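Local coordinates for uncharacterized protein (Staphylococcus saprophyticus subsp. saprophyticus ATCC 15305, PDB 3FOJ) that is of unknown function but has a rhodanese-like domain, consistent with a sulfurtransferase that carries sulfane sulfur on a cysteine, at residues N20-R25 against L50-D55; N44-N49 against Q74-N79; Y59-K64 against A70-Y75. All blocks are in the same frame, centred on the assembly; numbering follows the deposited sequence.

Contact 1. Residues N20-R25 against L50-D55; sequences NIVDVR and LNYFND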
ATOM      1  N   ASN A  20      -6.720  -4.825  -2.148  1.00 16.59           N
ATOM      2  CA  ASN A  20      -6.248  -4.586  -0.789  1.00 15.33           C
ATOM      3  C   ASN A  20      -5.069  -3.623  -0.840  1.00 14.94           C
ATOM      4  O   ASN A  20      -4.044  -3.932  -1.442  1.00 14.74           O
ATOM      5  CB  ASN A  20      -5.777  -5.890  -0.153  1.00 16.20           C
ATOM      6  CG  ASN A  20      -6.865  -6.944  -0.090  1.00 18.74           C
ATOM      7  OD1 ASN A  20      -6.585  -8.138  -0.196  1.00 21.49           O
ATOM      8  ND2 ASN A  20      -8.103  -6.515   0.105  1.00 17.74           N
ATOM      9  N   ILE A  21      -5.215  -2.463  -0.207  1.00 12.52           N
ATOM     10  CA  ILE A  21      -4.150  -1.470  -0.171  1.00 11.62           C
ATOM     11  C   ILE A  21      -3.724  -1.239   1.275  1.00 11.22           C
ATOM     12  O   ILE A  21      -4.570  -1.124   2.159  1.00 11.34           O
ATOM     13  CB  ILE A  21      -4.616  -0.113  -0.744  1.00 12.10           C
ATOM     14  CG1 ILE A  21      -4.994  -0.270  -2.217  1.00 13.65           C
ATOM     15  CG2 ILE A  21      -3.518   0.934  -0.571  1.00 13.49           C
ATOM     16  CD1 ILE A  21      -5.622   0.971  -2.815  1.00 16.59           C
ATOM     17  N   VAL A  22      -2.413  -1.190   1.504  1.00  8.77           N
ATOM     18  CA  VAL A  22      -1.860  -0.935   2.830  1.00 10.85           C
ATOM     19  C   VAL A  22      -0.943   0.286   2.732  1.00  9.87           C
ATOM     20  O   VAL A  22       0.059   0.274   2.008  1.00 10.26           O
ATOM     21  CB  VAL A  22      -1.046  -2.141   3.370  1.00  9.14           C
ATOM     22  CG1 VAL A  22      -0.456  -1.803   4.733  1.00 11.21           C
ATOM     23  CG2 VAL A  22      -1.940  -3.373   3.474  1.00 12.22           C
ATOM     24  N   ASP A  23      -1.327   1.336   3.453  1.00  9.64           N
ATOM     25  CA  ASP A  23      -0.616   2.615   3.514  1.00 10.23           C
ATOM     26  C   ASP A  23       0.333   2.520   4.712  1.00 10.36           C
ATOM     27  O   ASP A  23      -0.121   2.455   5.851  1.00 10.60           O
ATOM     28  CB  ASP A  23      -1.646   3.728   3.744  1.00 11.35           C
ATOM     29  CG  ASP A  23      -1.051   5.122   3.678  1.00 11.91           C
ATOM     30  OD1 ASP A  23       0.135   5.309   4.025  1.00 10.55           O
ATOM     31  OD2 ASP A  23      -1.796   6.052   3.297  1.00 13.85           O
ATOM     32  N   VAL A  24       1.641   2.526   4.459  1.00  8.66           N
ATOM     33  CA  VAL A  24       2.614   2.391   5.540  1.00  9.97           C
ATOM     34  C   VAL A  24       3.284   3.682   6.025  1.00 10.65           C
ATOM     35  O   VAL A  24       4.319   3.643   6.698  1.00 11.39           O
ATOM     36  CB  VAL A  24       3.696   1.343   5.153  1.00  8.64           C
ATOM     37  CG1 VAL A  24       3.025  -0.002   4.872  1.00  8.89           C
ATOM     38  CG2 VAL A  24       4.467   1.801   3.915  1.00 10.15           C
ATOM     39  N   ARG A  25       2.693   4.824   5.691  1.00 11.00           N
ATOM     40  CA  ARG A  25       3.236   6.110   6.124  1.00 12.10           C
ATOM     41  C   ARG A  25       2.929   6.299   7.609  1.00 13.63           C
ATOM     42  O   ARG A  25       2.250   5.472   8.215  1.00 13.67           O
ATOM     43  CB  ARG A  25       2.603   7.250   5.325  1.00 11.59           C
ATOM     44  CG  ARG A  25       2.915   7.233   3.829  1.00 11.59           C
ATOM     45  CD  ARG A  25       2.159   8.344   3.112  1.00 12.28           C
ATOM     46  NE  ARG A  25       0.718   8.147   3.222  1.00 11.45           N
ATOM     47  CZ  ARG A  25      -0.199   9.080   2.987  1.00 10.45           C
ATOM     48  NH1 ARG A  25       0.167  10.304   2.622  1.00 13.85           N
ATOM     49  NH2 ARG A  25      -1.485   8.785   3.126  1.00 10.14           N
ATOM     50  N   LEU A  50       1.851  -9.051  11.117  1.00 13.88           N
ATOM     51  CA  LEU A  50       1.791 -10.045  10.052  1.00 13.39           C
ATOM     52  C   LEU A  50       0.471 -10.818  10.045  1.00 13.70           C
ATOM     53  O   LEU A  50       0.036 -11.300   9.001  1.00 15.26           O
ATOM     54  CB  LEU A  50       2.977 -11.013  10.166  1.00 13.70           C
ATOM     55  CG  LEU A  50       4.343 -10.424   9.793  1.00 12.17           C
ATOM     56  CD1 LEU A  50       5.448 -11.442  10.039  1.00 14.42           C
ATOM     57  CD2 LEU A  50       4.325 -10.013   8.324  1.00 13.75           C
ATOM     58  N   ASN A  51      -0.176 -10.916  11.203  1.00 14.29           N
ATOM     59  CA  ASN A  51      -1.446 -11.634  11.306  1.00 15.74           C
ATOM     60  C   ASN A  51      -2.577 -10.928  10.553  1.00 15.01           C
ATOM     61  O   ASN A  51      -3.638 -11.510  10.318  1.00 16.53           O
ATOM     62  CB  ASN A  51      -1.813 -11.824  12.785  1.00 17.28           C
ATOM     63  CG  ASN A  51      -3.053 -12.675  12.980  1.00 20.32           C
ATOM     64  OD1 ASN A  51      -4.151 -12.159  13.176  1.00 23.08           O
ATOM     65  ND2 ASN A  51      -2.879 -13.991  12.923  1.00 23.16           N
ATOM     66  N   TYR A  52      -2.353  -9.673  10.173  1.00 13.85           N
ATOM     67  CA  TYR A  52      -3.357  -8.917   9.426  1.00 12.58           C
ATOM     68  C   TYR A  52      -3.501  -9.456   8.004  1.00 11.68           C
ATOM     69  O   TYR A  52      -4.596  -9.465   7.438  1.00 13.32           O
ATOM     70  CB  TYR A  52      -2.964  -7.436   9.336  1.00 12.79           C
ATOM     71  CG  TYR A  52      -3.808  -6.649   8.354  1.00 12.41           C
ATOM     72  CD1 TYR A  52      -5.081  -6.196   8.707  1.00 13.53           C
ATOM     73  CD2 TYR A  52      -3.357  -6.399   7.056  1.00 13.09           C
ATOM     74  CE1 TYR A  52      -5.883  -5.518   7.791  1.00 14.88           C
ATOM     75  CE2 TYR A  52      -4.155  -5.723   6.135  1.00 14.56           C
ATOM     76  CZ  TYR A  52      -5.414  -5.287   6.510  1.00 15.18           C
ATOM     77  OH  TYR A  52      -6.210  -4.625   5.601  1.00 18.76           O
ATOM     78  N   PHE A  53      -2.381  -9.901   7.441  1.00 11.89           N
ATOM     79  CA  PHE A  53      -2.318 -10.387   6.065  1.00 12.03           C
ATOM     80  C   PHE A  53      -2.811 -11.812   5.820  1.00 12.25           C
ATOM     81  O   PHE A  53      -2.298 -12.770   6.403  1.00 14.80           O
ATOM     82  CB  PHE A  53      -0.877 -10.245   5.558  1.00 11.07           C
ATOM     83  CG  PHE A  53      -0.355  -8.834   5.613  1.00 11.20           C
ATOM     84  CD1 PHE A  53      -0.568  -7.951   4.556  1.00 10.51           C
ATOM     85  CD2 PHE A  53       0.326  -8.376   6.739  1.00 11.08           C
ATOM     86  CE1 PHE A  53      -0.119  -6.631   4.623  1.00  9.51           C
ATOM     87  CE2 PHE A  53       0.775  -7.060   6.821  1.00 11.53           C
ATOM     88  CZ  PHE A  53       0.556  -6.184   5.757  1.00 11.04           C
ATOM     89  N   ASN A  54      -3.808 -11.931   4.949  1.00 11.55           N
ATOM     90  CA  ASN A  54      -4.391 -13.216   4.572  1.00 12.68           C
ATOM     91  C   ASN A  54      -3.477 -13.827   3.510  1.00 13.72           C
ATOM     92  O   ASN A  54      -3.261 -13.232   2.455  1.00 13.64           O
ATOM     93  CB  ASN A  54      -5.796 -12.991   4.002  1.00 13.35           C
ATOM     94  CG  ASN A  54      -6.553 -14.287   3.763  1.00 13.59           C
ATOM     95  OD1 ASN A  54      -6.109 -15.152   3.013  1.00 13.71           O
ATOM     96  ND2 ASN A  54      -7.710 -14.419   4.399  1.00 14.03           N
ATOM     97  N   ASP A  55      -2.944 -15.011   3.790  1.00 13.78           N
ATOM     98  CA  ASP A  55      -2.030 -15.670   2.861  1.00 16.23           C
ATOM     99  C   ASP A  55      -2.626 -16.009   1.498  1.00 14.92           C
ATOM    100  O   ASP A  55      -1.892 -16.280   0.548  1.00 17.02           O
ATOM    101  CB  ASP A  55      -1.466 -16.945   3.494  1.00 20.14           C
ATOM    102  CG  ASP A  55      -0.673 -16.667   4.755  1.00 24.89           C
ATOM    103  OD1 ASP A  55       0.235 -15.810   4.710  1.00 29.41           O
ATOM    104  OD2 ASP A  55      -0.954 -17.306   5.791  1.00 28.89           O
TER
HETATM  105  O   HOH W   1      -5.684  -3.861   2.955  1.00 17.99           O
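A chi1 of 178° in V22 puts CG1 across from the backbone N and CG2 across from the carbonyl carbon, which aims CG2 at two rings, those of Y52 and F53. The ring of Y52 reaches V22 because its CG also lies anti to the backbone N (chi1 169°), whereas F53 comes at V22 from the opposite direction. V22 CG2 sits 3.9 Å from F53 CE1 and 4.2 Å from Y52 CE2, approaching both rings obliquely. The rings also pack on each other: Y52 CD2 lies 3.9 Å above the F53 plane, over its centre. One water adds a polar bridge, 2.8 Å from Y52 OH at the edge of that ring and 3.1 Å from I21 O, to which it donates. Further along the strand's exit, D23 OD1 takes both R25 N, in an Asx turn, and R25 NE, while R25 NH2 reaches D23 OD2 at 2.8 Å, a side-on two-nitrogen salt bridge. In this rhodanese-like fold, strand 20-23 runs between strands 39-40 and 58-62 of the parallel sheet; Y59 of strand 58-62 meets F53 edge-to-face, and V22 rests on I61.

Contact 2. Residues N44-N49 against Q74-N79; sequences NSIPDN and QYLEQN
The two backbones keep well apart, with CA atoms 8.6 Å from each other at I46 and L76 and 8.5 Å at P47 and Y75, so side chains do most of the bridging. I46 CG2, anti to the backbone N, points across the gap; it lies 3.8 Å from Y75 CD2 and 4.1 Å from L76 CD2, meeting the tyrosine ring obliquely. The P47 ring crosses the Y75 side chain at about a right angle, and its CB comes within 3.4 Å of Y75 OH, a carbon-to-oxygen van der Waals contact, while P47 CG packs on Y75 CZ. The contact joins the long connection between strands 39-40 and 58-62 of the rhodanese-like fold to the C-terminal end of helix 67-77, where L76 also touches L50, F53 and V81. Just past the helix the N79 side chain reaches back: N79 ND2 donates to Y75 O at 2.9 Å, with the acceptor tilted 16° from the N79 amide plane, and at the same time lies 3.3 Å above the Y75 ring, over its centre. On the loop side, S45 O is held by two donors from opposite faces of its plane, D48 N and N49 ND2, the latter at 2.7 Å with an N-H...O angle of 166°.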
ATOM      1  N   ASN A  44       7.152   0.784  10.579  1.00 14.89           N
ATOM      2  CA  ASN A  44       7.805   0.297  11.787  1.00 16.03           C
ATOM      3  C   ASN A  44       7.031  -0.809  12.491  1.00 15.31           C
ATOM      4  O   ASN A  44       7.619  -1.652  13.170  1.00 16.95           O
ATOM      5  CB  ASN A  44       8.022   1.447  12.775  1.00 17.28           C
ATOM      6  CG  ASN A  44       8.833   1.024  13.983  1.00 18.54           C
ATOM      7  OD1 ASN A  44      10.024   0.740  13.870  1.00 20.81           O
ATOM      8  ND2 ASN A  44       8.186   0.962  15.146  1.00 18.19           N
ATOM      9  N   SER A  45       5.713  -0.804  12.335  1.00 14.32           N
ATOM     10  CA  SER A  45       4.871  -1.795  12.992  0.50 12.95           C
ATOM     11  C   SER A  45       4.534  -3.007  12.136  1.00 12.84           C
ATOM     12  O   SER A  45       3.864  -3.918  12.603  1.00 12.83           O
ATOM     13  CB  SER A  45       3.571  -1.141  13.462  0.50 12.44           C
ATOM     14  OG  SER A  45       2.856  -0.601  12.369  0.50 14.33           O
ATOM     15  N   ILE A  46       4.987  -3.024  10.887  1.00 12.66           N
ATOM     16  CA  ILE A  46       4.688  -4.149  10.009  1.00 12.44           C
ATOM     17  C   ILE A  46       5.099  -5.515  10.587  1.00 12.52           C
ATOM     18  O   ILE A  46       4.335  -6.476  10.510  1.00 12.58           O
ATOM     19  CB  ILE A  46       5.319  -3.931   8.602  1.00 12.26           C
ATOM     20  CG1 ILE A  46       4.470  -2.927   7.808  1.00 11.65           C
ATOM     21  CG2 ILE A  46       5.441  -5.262   7.859  1.00 13.00           C
ATOM     22  CD1 ILE A  46       3.105  -3.453   7.379  1.00 12.26           C
ATOM     23  N   PRO A  47       6.304  -5.623  11.175  1.00 12.35           N
ATOM     24  CA  PRO A  47       6.724  -6.915  11.737  1.00 13.47           C
ATOM     25  C   PRO A  47       5.796  -7.483  12.813  1.00 13.95           C
ATOM     26  O   PRO A  47       5.707  -8.702  12.987  1.00 15.48           O
ATOM     27  CB  PRO A  47       8.119  -6.615  12.275  1.00 12.43           C
ATOM     28  CG  PRO A  47       8.627  -5.612  11.293  1.00 12.89           C
ATOM     29  CD  PRO A  47       7.438  -4.684  11.134  1.00 13.17           C
ATOM     30  N   ASP A  48       5.108  -6.604  13.533  1.00 13.28           N
ATOM     31  CA  ASP A  48       4.197  -7.040  14.590  1.00 14.31           C
ATOM     32  C   ASP A  48       2.755  -7.168  14.115  1.00 14.37           C
ATOM     33  O   ASP A  48       1.864  -7.473  14.906  1.00 15.46           O
ATOM     34  CB  ASP A  48       4.249  -6.067  15.774  1.00 16.39           C
ATOM     35  CG  ASP A  48       5.487  -6.252  16.629  1.00 20.48           C
ATOM     36  OD1 ASP A  48       5.703  -7.376  17.132  1.00 23.79           O
ATOM     37  OD2 ASP A  48       6.240  -5.273  16.808  1.00 22.97           O
ATOM     38  N   ASN A  49       2.522  -6.950  12.826  1.00 12.46           N
ATOM     39  CA  ASN A  49       1.168  -7.037  12.292  1.00 13.20           C
ATOM     40  C   ASN A  49       1.020  -8.014  11.133  1.00 13.32           C
ATOM     41  O   ASN A  49       0.160  -7.838  10.273  1.00 14.05           O
ATOM     42  CB  ASN A  49       0.691  -5.645  11.869  1.00 14.46           C
ATOM     43  CG  ASN A  49       0.380  -4.759  13.059  1.00 15.29           C
ATOM     44  OD1 ASN A  49      -0.724  -4.795  13.602  1.00 18.29           O
ATOM     45  ND2 ASN A  49       1.361  -3.973  13.484  1.00 16.20           N
ATOM     46  N   GLN A  74       9.339  -6.514   0.073  1.00 10.10           N
ATOM     47  CA  GLN A  74      10.348  -7.566   0.184  1.00 11.68           C
ATOM     48  C   GLN A  74      10.213  -8.288   1.521  1.00 11.56           C
ATOM     49  O   GLN A  74      10.282  -9.518   1.588  1.00 13.18           O
ATOM     50  CB  GLN A  74      11.753  -6.979   0.050  1.00 12.85           C
ATOM     51  CG  GLN A  74      12.095  -6.515  -1.356  1.00 18.52           C
ATOM     52  CD  GLN A  74      13.552  -6.133  -1.501  1.00 22.15           C
ATOM     53  OE1 GLN A  74      14.022  -5.179  -0.881  1.00 26.18           O
ATOM     54  NE2 GLN A  74      14.280  -6.885  -2.319  1.00 23.76           N
ATOM     55  N   TYR A  75      10.012  -7.520   2.585  1.00 11.19           N
ATOM     56  CA  TYR A  75       9.854  -8.097   3.909  1.00 11.77           C
ATOM     57  C   TYR A  75       8.633  -9.016   3.941  1.00 11.41           C
ATOM     58  O   TYR A  75       8.702 -10.144   4.429  1.00 12.29           O
ATOM     59  CB  TYR A  75       9.692  -6.987   4.949  1.00 11.43           C
ATOM     60  CG  TYR A  75       9.501  -7.509   6.347  1.00 11.32           C
ATOM     61  CD1 TYR A  75      10.584  -7.979   7.093  1.00 12.90           C
ATOM     62  CD2 TYR A  75       8.232  -7.584   6.911  1.00 11.30           C
ATOM     63  CE1 TYR A  75      10.401  -8.510   8.362  1.00 14.50           C
ATOM     64  CE2 TYR A  75       8.038  -8.114   8.178  1.00 14.39           C
ATOM     65  CZ  TYR A  75       9.125  -8.578   8.897  1.00 14.82           C
ATOM     66  OH  TYR A  75       8.933  -9.117  10.143  1.00 18.46           O
ATOM     67  N   LEU A  76       7.511  -8.533   3.413  1.00  9.38           N
ATOM     68  CA  LEU A  76       6.290  -9.329   3.391  1.00 10.04           C
ATOM     69  C   LEU A  76       6.467 -10.620   2.593  1.00 10.03           C
ATOM     70  O   LEU A  76       6.095 -11.694   3.060  1.00 10.89           O
ATOM     71  CB  LEU A  76       5.129  -8.506   2.822  1.00 10.45           C
ATOM     72  CG  LEU A  76       4.671  -7.356   3.725  1.00 10.35           C
ATOM     73  CD1 LEU A  76       3.607  -6.548   3.009  1.00 11.29           C
ATOM     74  CD2 LEU A  76       4.126  -7.907   5.045  1.00 12.95           C
ATOM     75  N   GLU A  77       7.044 -10.521   1.397  1.00  9.88           N
ATOM     76  CA  GLU A  77       7.253 -11.708   0.569  1.00 11.73           C
ATOM     77  C   GLU A  77       8.140 -12.736   1.270  1.00 11.52           C
ATOM     78  O   GLU A  77       7.917 -13.942   1.154  1.00 11.94           O
ATOM     79  CB  GLU A  77       7.877 -11.322  -0.779  1.00 11.43           C
ATOM     80  CG  GLU A  77       6.914 -10.661  -1.771  1.00 11.09           C
ATOM     81  CD  GLU A  77       5.964 -11.648  -2.446  1.00 11.94           C
ATOM     82  OE1 GLU A  77       6.229 -12.872  -2.424  1.00 15.21           O
ATOM     83  OE2 GLU A  77       4.955 -11.193  -3.024  1.00 13.62           O
ATOM     84  N   GLN A  78       9.135 -12.260   2.010  1.00 10.92           N
ATOM     85  CA  GLN A  78      10.042 -13.150   2.730  1.00 13.10           C
ATOM     86  C   GLN A  78       9.384 -13.742   3.976  1.00 12.93           C
ATOM     87  O   GLN A  78       9.989 -14.533   4.703  1.00 14.56           O
ATOM     88  CB  GLN A  78      11.338 -12.405   3.078  1.00 12.09           C
ATOM     89  CG  GLN A  78      12.111 -11.973   1.831  1.00 13.28           C
ATOM     90  CD  GLN A  78      13.400 -11.230   2.128  1.00 14.70           C
ATOM     91  OE1 GLN A  78      14.003 -10.639   1.230  1.00 18.06           O
ATOM     92  NE2 GLN A  78      13.831 -11.258   3.382  1.00 17.95           N
ATOM     93  N   ASN A  79       8.134 -13.353   4.217  1.00 13.59           N
ATOM     94  CA  ASN A  79       7.371 -13.874   5.342  1.00 14.79           C
ATOM     95  C   ASN A  79       6.105 -14.584   4.839  1.00 14.92           C
ATOM     96  O   ASN A  79       5.145 -14.786   5.584  1.00 16.38           O
ATOM     97  CB  ASN A  79       7.040 -12.746   6.336  1.00 15.35           C
ATOM     98  CG  ASN A  79       8.199 -12.450   7.286  1.00 16.86           C
ATOM     99  OD1 ASN A  79       8.463 -13.214   8.217  1.00 19.14           O
ATOM    100  ND2 ASN A  79       8.902 -11.349   7.047  1.00 14.52           N
TER

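Contact 3. Residues Y59-K64 against A70-Y75; sequences YYIICK and AQVVQY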
ATOM      1  N   TYR A  59      -1.602  -7.943  -1.478  1.00 10.13           N
ATOM      2  CA  TYR A  59      -1.669  -6.592  -0.938  1.00  9.96           C
ATOM      3  C   TYR A  59      -0.771  -5.606  -1.674  1.00  8.89           C
ATOM      4  O   TYR A  59       0.397  -5.892  -1.942  1.00 10.56           O
ATOM      5  CB  TYR A  59      -1.296  -6.616   0.546  1.00  9.90           C
ATOM      6  CG  TYR A  59      -2.224  -7.468   1.376  1.00  9.82           C
ATOM      7  CD1 TYR A  59      -2.105  -8.863   1.398  1.00  9.57           C
ATOM      8  CD2 TYR A  59      -3.264  -6.886   2.096  1.00 10.20           C
ATOM      9  CE1 TYR A  59      -3.008  -9.648   2.118  1.00 10.31           C
ATOM     10  CE2 TYR A  59      -4.165  -7.653   2.809  1.00 10.81           C
ATOM     11  CZ  TYR A  59      -4.037  -9.031   2.819  1.00 12.17           C
ATOM     12  OH  TYR A  59      -4.953  -9.778   3.522  1.00 11.88           O
ATOM     13  N   TYR A  60      -1.336  -4.444  -1.993  1.00  7.94           N
ATOM     14  CA  TYR A  60      -0.605  -3.389  -2.680  1.00  7.51           C
ATOM     15  C   TYR A  60      -0.125  -2.426  -1.605  1.00  7.91           C
ATOM     16  O   TYR A  60      -0.921  -1.889  -0.843  1.00  9.38           O
ATOM     17  CB  TYR A  60      -1.515  -2.698  -3.699  1.00  8.92           C
ATOM     18  CG  TYR A  60      -1.911  -3.616  -4.838  1.00  9.50           C
ATOM     19  CD1 TYR A  60      -2.958  -4.529  -4.700  1.00 12.61           C
ATOM     20  CD2 TYR A  60      -1.203  -3.606  -6.039  1.00 10.73           C
ATOM     21  CE1 TYR A  60      -3.285  -5.419  -5.739  1.00 11.21           C
ATOM     22  CE2 TYR A  60      -1.520  -4.486  -7.073  1.00 11.75           C
ATOM     23  CZ  TYR A  60      -2.556  -5.384  -6.920  1.00 12.19           C
ATOM     24  OH  TYR A  60      -2.859  -6.246  -7.951  1.00 13.45           O
ATOM     25  N   ILE A  61       1.186  -2.218  -1.550  1.00  7.05           N
ATOM     26  CA  ILE A  61       1.795  -1.383  -0.522  1.00  7.70           C
ATOM     27  C   ILE A  61       2.196  -0.008  -1.030  1.00  8.70           C
ATOM     28  O   ILE A  61       2.868   0.109  -2.051  1.00  7.54           O
ATOM     29  CB  ILE A  61       3.044  -2.088   0.043  1.00  6.73           C
ATOM     30  CG1 ILE A  61       2.723  -3.567   0.334  1.00  7.83           C
ATOM     31  CG2 ILE A  61       3.554  -1.355   1.270  1.00  8.38           C
ATOM     32  CD1 ILE A  61       1.560  -3.808   1.295  1.00  8.84           C
ATOM     33  N   ILE A  62       1.801   1.033  -0.301  1.00  9.39           N
ATOM     34  CA  ILE A  62       2.129   2.397  -0.709  1.00  9.75           C
ATOM     35  C   ILE A  62       2.665   3.238   0.454  1.00 10.17           C
ATOM     36  O   ILE A  62       2.238   3.083   1.596  1.00  9.63           O
ATOM     37  CB  ILE A  62       0.886   3.087  -1.346  1.00  9.02           C
ATOM     38  CG1 ILE A  62       1.307   4.373  -2.047  1.00  9.82           C
ATOM     39  CG2 ILE A  62      -0.174   3.364  -0.284  1.00 10.30           C
ATOM     40  CD1 ILE A  62       0.190   4.994  -2.866  1.00 11.71           C
ATOM     41  N   CYS A  63       3.623   4.109   0.151  1.00  8.74           N
ATOM     42  CA  CYS A  63       4.218   4.987   1.147  0.50  9.29           C
ATOM     43  C   CYS A  63       4.301   6.374   0.521  1.00 10.48           C
ATOM     44  O   CYS A  63       3.632   6.646  -0.470  1.00 10.04           O
ATOM     45  CB  CYS A  63       5.613   4.494   1.539  0.50  8.78           C
ATOM     46  SG  CYS A  63       6.831   4.506   0.209  0.50 18.91           S
ATOM     47  N   LYS A  64       5.110   7.256   1.096  1.00 11.17           N
ATOM     48  CA  LYS A  64       5.243   8.601   0.551  1.00 13.25           C
ATOM     49  C   LYS A  64       5.932   8.645  -0.815  1.00 13.33           C
ATOM     50  O   LYS A  64       5.404   9.239  -1.757  1.00 12.84           O
ATOM     51  CB  LYS A  64       6.015   9.498   1.527  1.00 15.23           C
ATOM     52  CG  LYS A  64       6.391  10.863   0.950  1.00 19.13           C
ATOM     53  CD  LYS A  64       7.422  11.561   1.828  1.00 24.12           C
ATOM     54  CE  LYS A  64       8.009  12.786   1.137  1.00 26.90           C
ATOM     55  NZ  LYS A  64       9.168  13.340   1.895  1.00 29.65           N
ATOM     56  N   ALA A  70       8.666  -0.488  -1.057  1.00 10.07           N
ATOM     57  CA  ALA A  70       9.340  -1.603  -1.708  1.00  9.59           C
ATOM     58  C   ALA A  70      10.041  -2.459  -0.658  1.00  9.95           C
ATOM     59  O   ALA A  70      10.108  -3.683  -0.785  1.00 10.63           O
ATOM     60  CB  ALA A  70      10.352  -1.088  -2.726  1.00 10.70           C
ATOM     61  N   GLN A  71      10.567  -1.802   0.373  1.00 10.67           N
ATOM     62  CA  GLN A  71      11.248  -2.493   1.462  1.00 11.00           C
ATOM     63  C   GLN A  71      10.237  -3.375   2.176  1.00 10.93           C
ATOM     64  O   GLN A  71      10.518  -4.531   2.503  1.00 11.44           O
ATOM     65  CB  GLN A  71      11.839  -1.479   2.445  1.00 11.89           C
ATOM     66  CG  GLN A  71      13.062  -0.748   1.914  1.00 14.46           C
ATOM     67  CD  GLN A  71      13.529   0.351   2.845  1.00 15.22           C
ATOM     68  OE1 GLN A  71      13.151   1.514   2.692  1.00 21.60           O
ATOM     69  NE2 GLN A  71      14.347  -0.012   3.826  1.00 18.17           N
ATOM     70  N   VAL A  72       9.052  -2.821   2.412  1.00 10.44           N
ATOM     71  CA  VAL A  72       7.985  -3.560   3.070  1.00  9.44           C
ATOM     72  C   VAL A  72       7.539  -4.748   2.215  1.00  9.88           C
ATOM     73  O   VAL A  72       7.260  -5.822   2.741  1.00  9.62           O
ATOM     74  CB  VAL A  72       6.773  -2.642   3.362  1.00 10.39           C
ATOM     75  CG1 VAL A  72       5.577  -3.466   3.815  1.00  9.32           C
ATOM     76  CG2 VAL A  72       7.145  -1.634   4.437  1.00 12.05           C
ATOM     77  N   VAL A  73       7.469  -4.556   0.900  1.00  8.77           N
ATOM     78  CA  VAL A  73       7.064  -5.635   0.007  1.00  9.13           C
ATOM     79  C   VAL A  73       8.042  -6.804   0.114  1.00  9.15           C
ATOM     80  O   VAL A  73       7.624  -7.949   0.243  1.00  9.69           O
ATOM     81  CB  VAL A  73       6.978  -5.147  -1.459  1.00  8.15           C
ATOM     82  CG1 VAL A  73       6.788  -6.333  -2.410  1.00  9.94           C
ATOM     83  CG2 VAL A  73       5.807  -4.179  -1.601  1.00  9.35           C
ATOM     84  N   GLN A  74       9.339  -6.514   0.073  1.00 10.10           N
ATOM     85  CA  GLN A  74      10.348  -7.566   0.184  1.00 11.68           C
ATOM     86  C   GLN A  74      10.213  -8.288   1.521  1.00 11.56           C
ATOM     87  O   GLN A  74      10.282  -9.518   1.588  1.00 13.18           O
ATOM     88  CB  GLN A  74      11.753  -6.979   0.050  1.00 12.85           C
ATOM     89  CG  GLN A  74      12.095  -6.515  -1.356  1.00 18.52           C
ATOM     90  CD  GLN A  74      13.552  -6.133  -1.501  1.00 22.15           C
ATOM     91  OE1 GLN A  74      14.022  -5.179  -0.881  1.00 26.18           O
ATOM     92  NE2 GLN A  74      14.280  -6.885  -2.319  1.00 23.76           N
ATOM     93  N   TYR A  75      10.012  -7.520   2.585  1.00 11.19           N
ATOM     94  CA  TYR A  75       9.854  -8.097   3.909  1.00 11.77           C
ATOM     95  C   TYR A  75       8.633  -9.016   3.941  1.00 11.41           C
ATOM     96  O   TYR A  75       8.702 -10.144   4.429  1.00 12.29           O
ATOM     97  CB  TYR A  75       9.692  -6.987   4.949  1.00 11.43           C
ATOM     98  CG  TYR A  75       9.501  -7.509   6.347  1.00 11.32           C
ATOM     99  CD1 TYR A  75      10.584  -7.979   7.093  1.00 12.90           C
ATOM    100  CD2 TYR A  75       8.232  -7.584   6.911  1.00 11.30           C
ATOM    101  CE1 TYR A  75      10.401  -8.510   8.362  1.00 14.50           C
ATOM    102  CE2 TYR A  75       8.038  -8.114   8.178  1.00 14.39           C
ATOM    103  CZ  TYR A  75       9.125  -8.578   8.897  1.00 14.82           C
ATOM    104  OH  TYR A  75       8.933  -9.117  10.143  1.00 18.46           O
TER
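Y75 N donates to Q71 O at 3.0 Å, one of the helix bonds that fix the turn carrying V72 and V73 against I61. Strand 58-62, helix 67-77 and strand 82-86 form a beta-alpha-beta unit of the rhodanese-like fold, and here the helix lies on its first strand, with I61 and V73 as the nearest pair, CA atoms 6.8 Å apart. I61 is the strand residue that does the touching, and its two branches divide the helix between them. With CG1 opposite the carbonyl carbon (chi1 -46°), that branch leans toward V73, and CG2 is left to face V72. The two valines answer differently: V72 crosses the isoleucine at about a right angle and offers CG1, 3.9 Å from I61 CG2, whereas V73 slides past it in the opposite direction and offers CG2. All three side chains are buried, and the pairing is purely apolar. V73 also touches A83 and N85 on strand 82-86, so the helix spans both strands of the unit, while V72 also touches M43. Past the strand, C63 begins the turn into the helix, the place where rhodaneses carry their active-site loop, and its side chain touches R68 and S69. At the tightest point V73 CG2 nests against two carbons of the isoleucine, 3.7 Å from I61 CG1 and 3.8 Å from I61 CB.

The three contacts lie with their centres about 9 Å from one another, and their buried side chains, L76, F53, I46 and I61 among them, pack together. L76 ties them together: its CD2 is 3.9 Å from F53 CE2 of contact 1, and its CD1 is 3.8 Å from I61 CD1 of contact 3. F53 CZ also meets I46 CD1 of contact 2 at 4.1 Å. Contacts 1 and 3 use neighbouring strands, joined where Y60 N approaches N20 O at 2.8 Å, while contacts 2 and 3 share helix 67-77. The bound sodium ion is about 8 Å from the side chain of Y52 and about 13 Å from that of I61. The segments of contact 3 flank the probable active-site loop, which opens at C63 and runs into helix 67-77.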